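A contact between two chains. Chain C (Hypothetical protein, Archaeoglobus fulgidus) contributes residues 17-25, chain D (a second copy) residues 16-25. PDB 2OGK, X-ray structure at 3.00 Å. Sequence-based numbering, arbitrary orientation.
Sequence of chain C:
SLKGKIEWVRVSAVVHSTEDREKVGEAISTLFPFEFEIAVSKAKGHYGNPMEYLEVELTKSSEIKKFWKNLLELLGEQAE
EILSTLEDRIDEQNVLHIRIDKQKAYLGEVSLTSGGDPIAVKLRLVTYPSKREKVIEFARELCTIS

Chain C (17-25) STEDREKVG
Chain D (16-25) HSTEDREKVG

Two copies of the same segment often meet by pairing one short extended element with its equivalent, and the contact between chains C and D of this Archaeoglobus fulgidus protein shows how little backbone such pairing requires. The register is centred on C:Glu19 and D:Glu19, whose CA atoms lie about 4.4 Å apart, and the pairing runs antiparallel: C:Thr18 CA sits 5.4 Å from D:Lys23 CA, and C:Lys23 CA lies 5.4 Å from D:Thr18 CA. Both glutamates are extended (phi/psi -90/149 in chain C, -86/158 in chain D) and form a single beta bridge. Its two hydrogen bonds are reciprocal. C:Asp20 N donates to D:Thr18 O at 3.1 Å, and D:Asp20 N donates to C:Thr18 O at 3.3 Å, the latter weak although both are nearly straight at 167°.

The threonines cover the most surface, D:Thr18 98 Å² and C:Thr18 85 Å² of residue area within a contact that buries 456 Å² in all. Each has a helical-type backbone (-83/-13 and -86/-6) and turns its carbonyl to the partner's aspartate, D:Thr18 to C:Asp20 and C:Thr18 to D:Asp20, while its CA-to-CB bond points sideways. A small residue with both a methyl and a hydroxyl suits this buried position, but the rotamers differ. C:Thr18 adopts p (60°); its OG1 donates to D:Glu19 OE2 at 3.1 Å, and its CB lies 4.1 Å from D:Val24 CG2. D:Thr18 is m (-48°) and places CG2 3.3 Å from C:Val24 CG2. That same methyl, D:Thr18 CG2, is modelled only 2.9 Å from C:Glu19 OE2, too close to count as an attraction. The two valines, both t, add nonpolar surface beside the threonines.

C:Lys23, with 58 Å² covered, supplies a longer reach. From an m chi1 (-61°) its chain extends through three t torsions; CB points toward the partner and lies 4.0 Å from D:Thr18 O, CD passes 3.7 Å from D:Ser17 O, and NZ makes a weak hydrogen bond to D:Glu19 O at 3.5 Å. The aliphatic run thus packs along the partner's backbone while the charged end finds a carbonyl. D:Lys23 also directs CB toward the other stretch, its CB 3.9 Å from C:Thr18 O, but it is modelled no farther than that atom.

Both glutamates take m, t for chi1 and chi2, with chi3 near -70°, so that their ends come nearer the partner than their CB directions suggest. In chain D a type I turn from D:His16 to D:Glu19 precedes the bridge, closed by D:Glu19 N to D:His16 O at 2.6 Å.

Beyond the bridge each chain enters a helix at residue 21. C:Asp20 and D:Asp20, both at chi1 167° (t), serve as N-caps: C:Asp20 OD1 accepts from C:Glu22 N at 2.9 Å, while D:Asp20 OD1 and OD2 accept weakly from D:Glu22 N (3.3 Å) and D:Lys23 N (2.9 Å), respectively. Aspartate's short carboxylate can meet these free helix amides while its own backbone amide bonds across the interface, joining helix initiation to chain pairing.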

# COMPACT_ATOMS: atom_id res chain seq x y z
N SER C 17 -23.99 -5.58 5.10
CA SER C 17 -24.57 -4.23 5.00
C SER C 17 -24.37 -3.54 3.66
O SER C 17 -25.24 -2.83 3.19
CB SER C 17 -24.00 -3.33 6.10
OG SER C 17 -24.43 -3.72 7.39
N THR C 18 -23.21 -3.75 3.06
CA THR C 18 -22.87 -3.12 1.80
C THR C 18 -23.35 -3.86 0.55
O THR C 18 -23.23 -3.35 -0.57
CB THR C 18 -21.34 -2.92 1.70
OG1 THR C 18 -20.69 -4.19 1.78
CG2 THR C 18 -20.85 -2.04 2.84
N GLU C 19 -23.91 -5.05 0.76
CA GLU C 19 -24.39 -5.86 -0.36
C GLU C 19 -25.85 -5.65 -0.75
O GLU C 19 -26.70 -5.34 0.10
CB GLU C 19 -24.20 -7.34 -0.05
CG GLU C 19 -22.79 -7.82 -0.18
CD GLU C 19 -22.68 -9.32 -0.13
OE1 GLU C 19 -23.01 -9.91 0.92
OE2 GLU C 19 -22.28 -9.92 -1.15
N ASP C 20 -26.12 -5.83 -2.04
CA ASP C 20 -27.48 -5.72 -2.56
C ASP C 20 -28.10 -7.11 -2.53
O ASP C 20 -27.73 -7.97 -3.34
CB ASP C 20 -27.46 -5.20 -4.00
CG ASP C 20 -28.80 -5.36 -4.68
OD1 ASP C 20 -29.79 -5.67 -3.98
OD2 ASP C 20 -28.87 -5.16 -5.91
N ARG C 21 -29.03 -7.34 -1.61
CA ARG C 21 -29.68 -8.64 -1.46
C ARG C 21 -30.22 -9.26 -2.75
O ARG C 21 -30.26 -10.48 -2.89
CB ARG C 21 -30.81 -8.56 -0.43
CG ARG C 21 -31.41 -9.91 -0.10
CD ARG C 21 -32.41 -9.78 1.03
NE ARG C 21 -33.45 -8.81 0.71
CZ ARG C 21 -34.40 -8.43 1.55
NH1 ARG C 21 -34.44 -8.95 2.78
NH2 ARG C 21 -35.30 -7.54 1.17
N GLU C 22 -30.63 -8.42 -3.69
CA GLU C 22 -31.14 -8.93 -4.95
C GLU C 22 -30.01 -9.50 -5.81
O GLU C 22 -30.13 -10.60 -6.33
CB GLU C 22 -31.89 -7.83 -5.70
CG GLU C 22 -33.06 -7.28 -4.90
CD GLU C 22 -34.04 -8.37 -4.47
OE1 GLU C 22 -34.76 -8.91 -5.34
OE2 GLU C 22 -34.08 -8.70 -3.26
N LYS C 23 -28.92 -8.76 -5.94
CA LYS C 23 -27.80 -9.24 -6.73
C LYS C 23 -27.26 -10.55 -6.13
O LYS C 23 -26.78 -11.43 -6.85
CB LYS C 23 -26.70 -8.18 -6.78
CG LYS C 23 -27.14 -6.88 -7.42
CD LYS C 23 -26.00 -5.89 -7.53
CE LYS C 23 -26.48 -4.58 -8.16
NZ LYS C 23 -25.39 -3.59 -8.39
N VAL C 24 -27.36 -10.67 -4.81
CA VAL C 24 -26.91 -11.88 -4.11
C VAL C 24 -27.74 -13.05 -4.62
O VAL C 24 -27.20 -14.09 -4.97
CB VAL C 24 -27.14 -11.78 -2.59
CG1 VAL C 24 -26.67 -13.06 -1.92
CG2 VAL C 24 -26.41 -10.58 -2.03
N GLY C 25 -29.06 -12.86 -4.65
CA GLY C 25 -29.96 -13.90 -5.11
C GLY C 25 -29.86 -14.27 -6.59
O GLY C 25 -30.08 -15.42 -6.95
N HIS D 16 -17.60 -4.94 -5.14
CA HIS D 16 -17.71 -6.24 -5.78
C HIS D 16 -19.05 -6.38 -6.52
O HIS D 16 -20.01 -5.66 -6.25
CB HIS D 16 -17.56 -7.35 -4.73
CG HIS D 16 -16.29 -7.26 -3.95
ND1 HIS D 16 -15.05 -7.32 -4.54
CD2 HIS D 16 -16.07 -7.11 -2.62
CE1 HIS D 16 -14.12 -7.21 -3.61
NE2 HIS D 16 -14.71 -7.08 -2.44
N SER D 17 -19.09 -7.33 -7.47
CA SER D 17 -20.26 -7.60 -8.30
C SER D 17 -21.57 -7.67 -7.52
O SER D 17 -22.63 -7.26 -8.00
CB SER D 17 -20.04 -8.91 -9.06
OG SER D 17 -18.81 -8.89 -9.76
N THR D 18 -21.49 -8.20 -6.30
CA THR D 18 -22.66 -8.33 -5.44
C THR D 18 -22.97 -7.03 -4.69
O THR D 18 -24.05 -6.87 -4.10
CB THR D 18 -22.40 -9.42 -4.41
OG1 THR D 18 -21.88 -10.57 -5.08
CG2 THR D 18 -23.67 -9.77 -3.68
N GLU D 19 -22.01 -6.10 -4.73
CA GLU D 19 -22.11 -4.83 -4.02
C GLU D 19 -22.80 -3.65 -4.70
O GLU D 19 -22.91 -3.57 -5.93
CB GLU D 19 -20.71 -4.39 -3.60
CG GLU D 19 -20.07 -5.33 -2.63
CD GLU D 19 -18.85 -4.73 -1.99
OE1 GLU D 19 -17.82 -4.59 -2.68
OE2 GLU D 19 -18.93 -4.38 -0.79
N ASP D 20 -23.25 -2.72 -3.84
CA ASP D 20 -23.95 -1.51 -4.25
C ASP D 20 -23.11 -0.25 -4.03
O ASP D 20 -22.82 0.12 -2.90
CB ASP D 20 -25.28 -1.41 -3.48
CG ASP D 20 -25.94 -0.04 -3.58
OD1 ASP D 20 -25.92 0.57 -4.68
OD2 ASP D 20 -26.48 0.43 -2.57
N ARG D 21 -22.72 0.39 -5.13
CA ARG D 21 -21.90 1.60 -5.07
C ARG D 21 -22.43 2.62 -4.08
O ARG D 21 -21.69 3.11 -3.23
CB ARG D 21 -21.82 2.24 -6.46
CG ARG D 21 -20.41 2.36 -6.97
CD ARG D 21 -20.40 2.95 -8.36
NE ARG D 21 -21.12 2.11 -9.30
CZ ARG D 21 -21.16 2.31 -10.62
NH1 ARG D 21 -20.50 3.34 -11.14
NH2 ARG D 21 -21.85 1.49 -11.40
N GLU D 22 -23.72 2.94 -4.18
CA GLU D 22 -24.32 3.92 -3.29
C GLU D 22 -24.21 3.49 -1.82
O GLU D 22 -23.95 4.32 -0.96
CB GLU D 22 -25.77 4.14 -3.66
N LYS D 23 -24.40 2.21 -1.54
CA LYS D 23 -24.31 1.74 -0.16
C LYS D 23 -22.89 1.91 0.37
O LYS D 23 -22.69 2.35 1.51
CB LYS D 23 -24.74 0.26 -0.06
N VAL D 24 -21.91 1.57 -0.47
CA VAL D 24 -20.49 1.68 -0.12
C VAL D 24 -20.08 3.14 0.00
O VAL D 24 -19.48 3.54 1.00
CB VAL D 24 -19.59 0.99 -1.19
CG1 VAL D 24 -18.13 1.10 -0.79
CG2 VAL D 24 -19.98 -0.48 -1.35
N GLY D 25 -20.40 3.92 -1.03
CA GLY D 25 -20.07 5.34 -1.02
C GLY D 25 -20.50 5.96 0.30
O GLY D 25 -19.94 6.97 0.74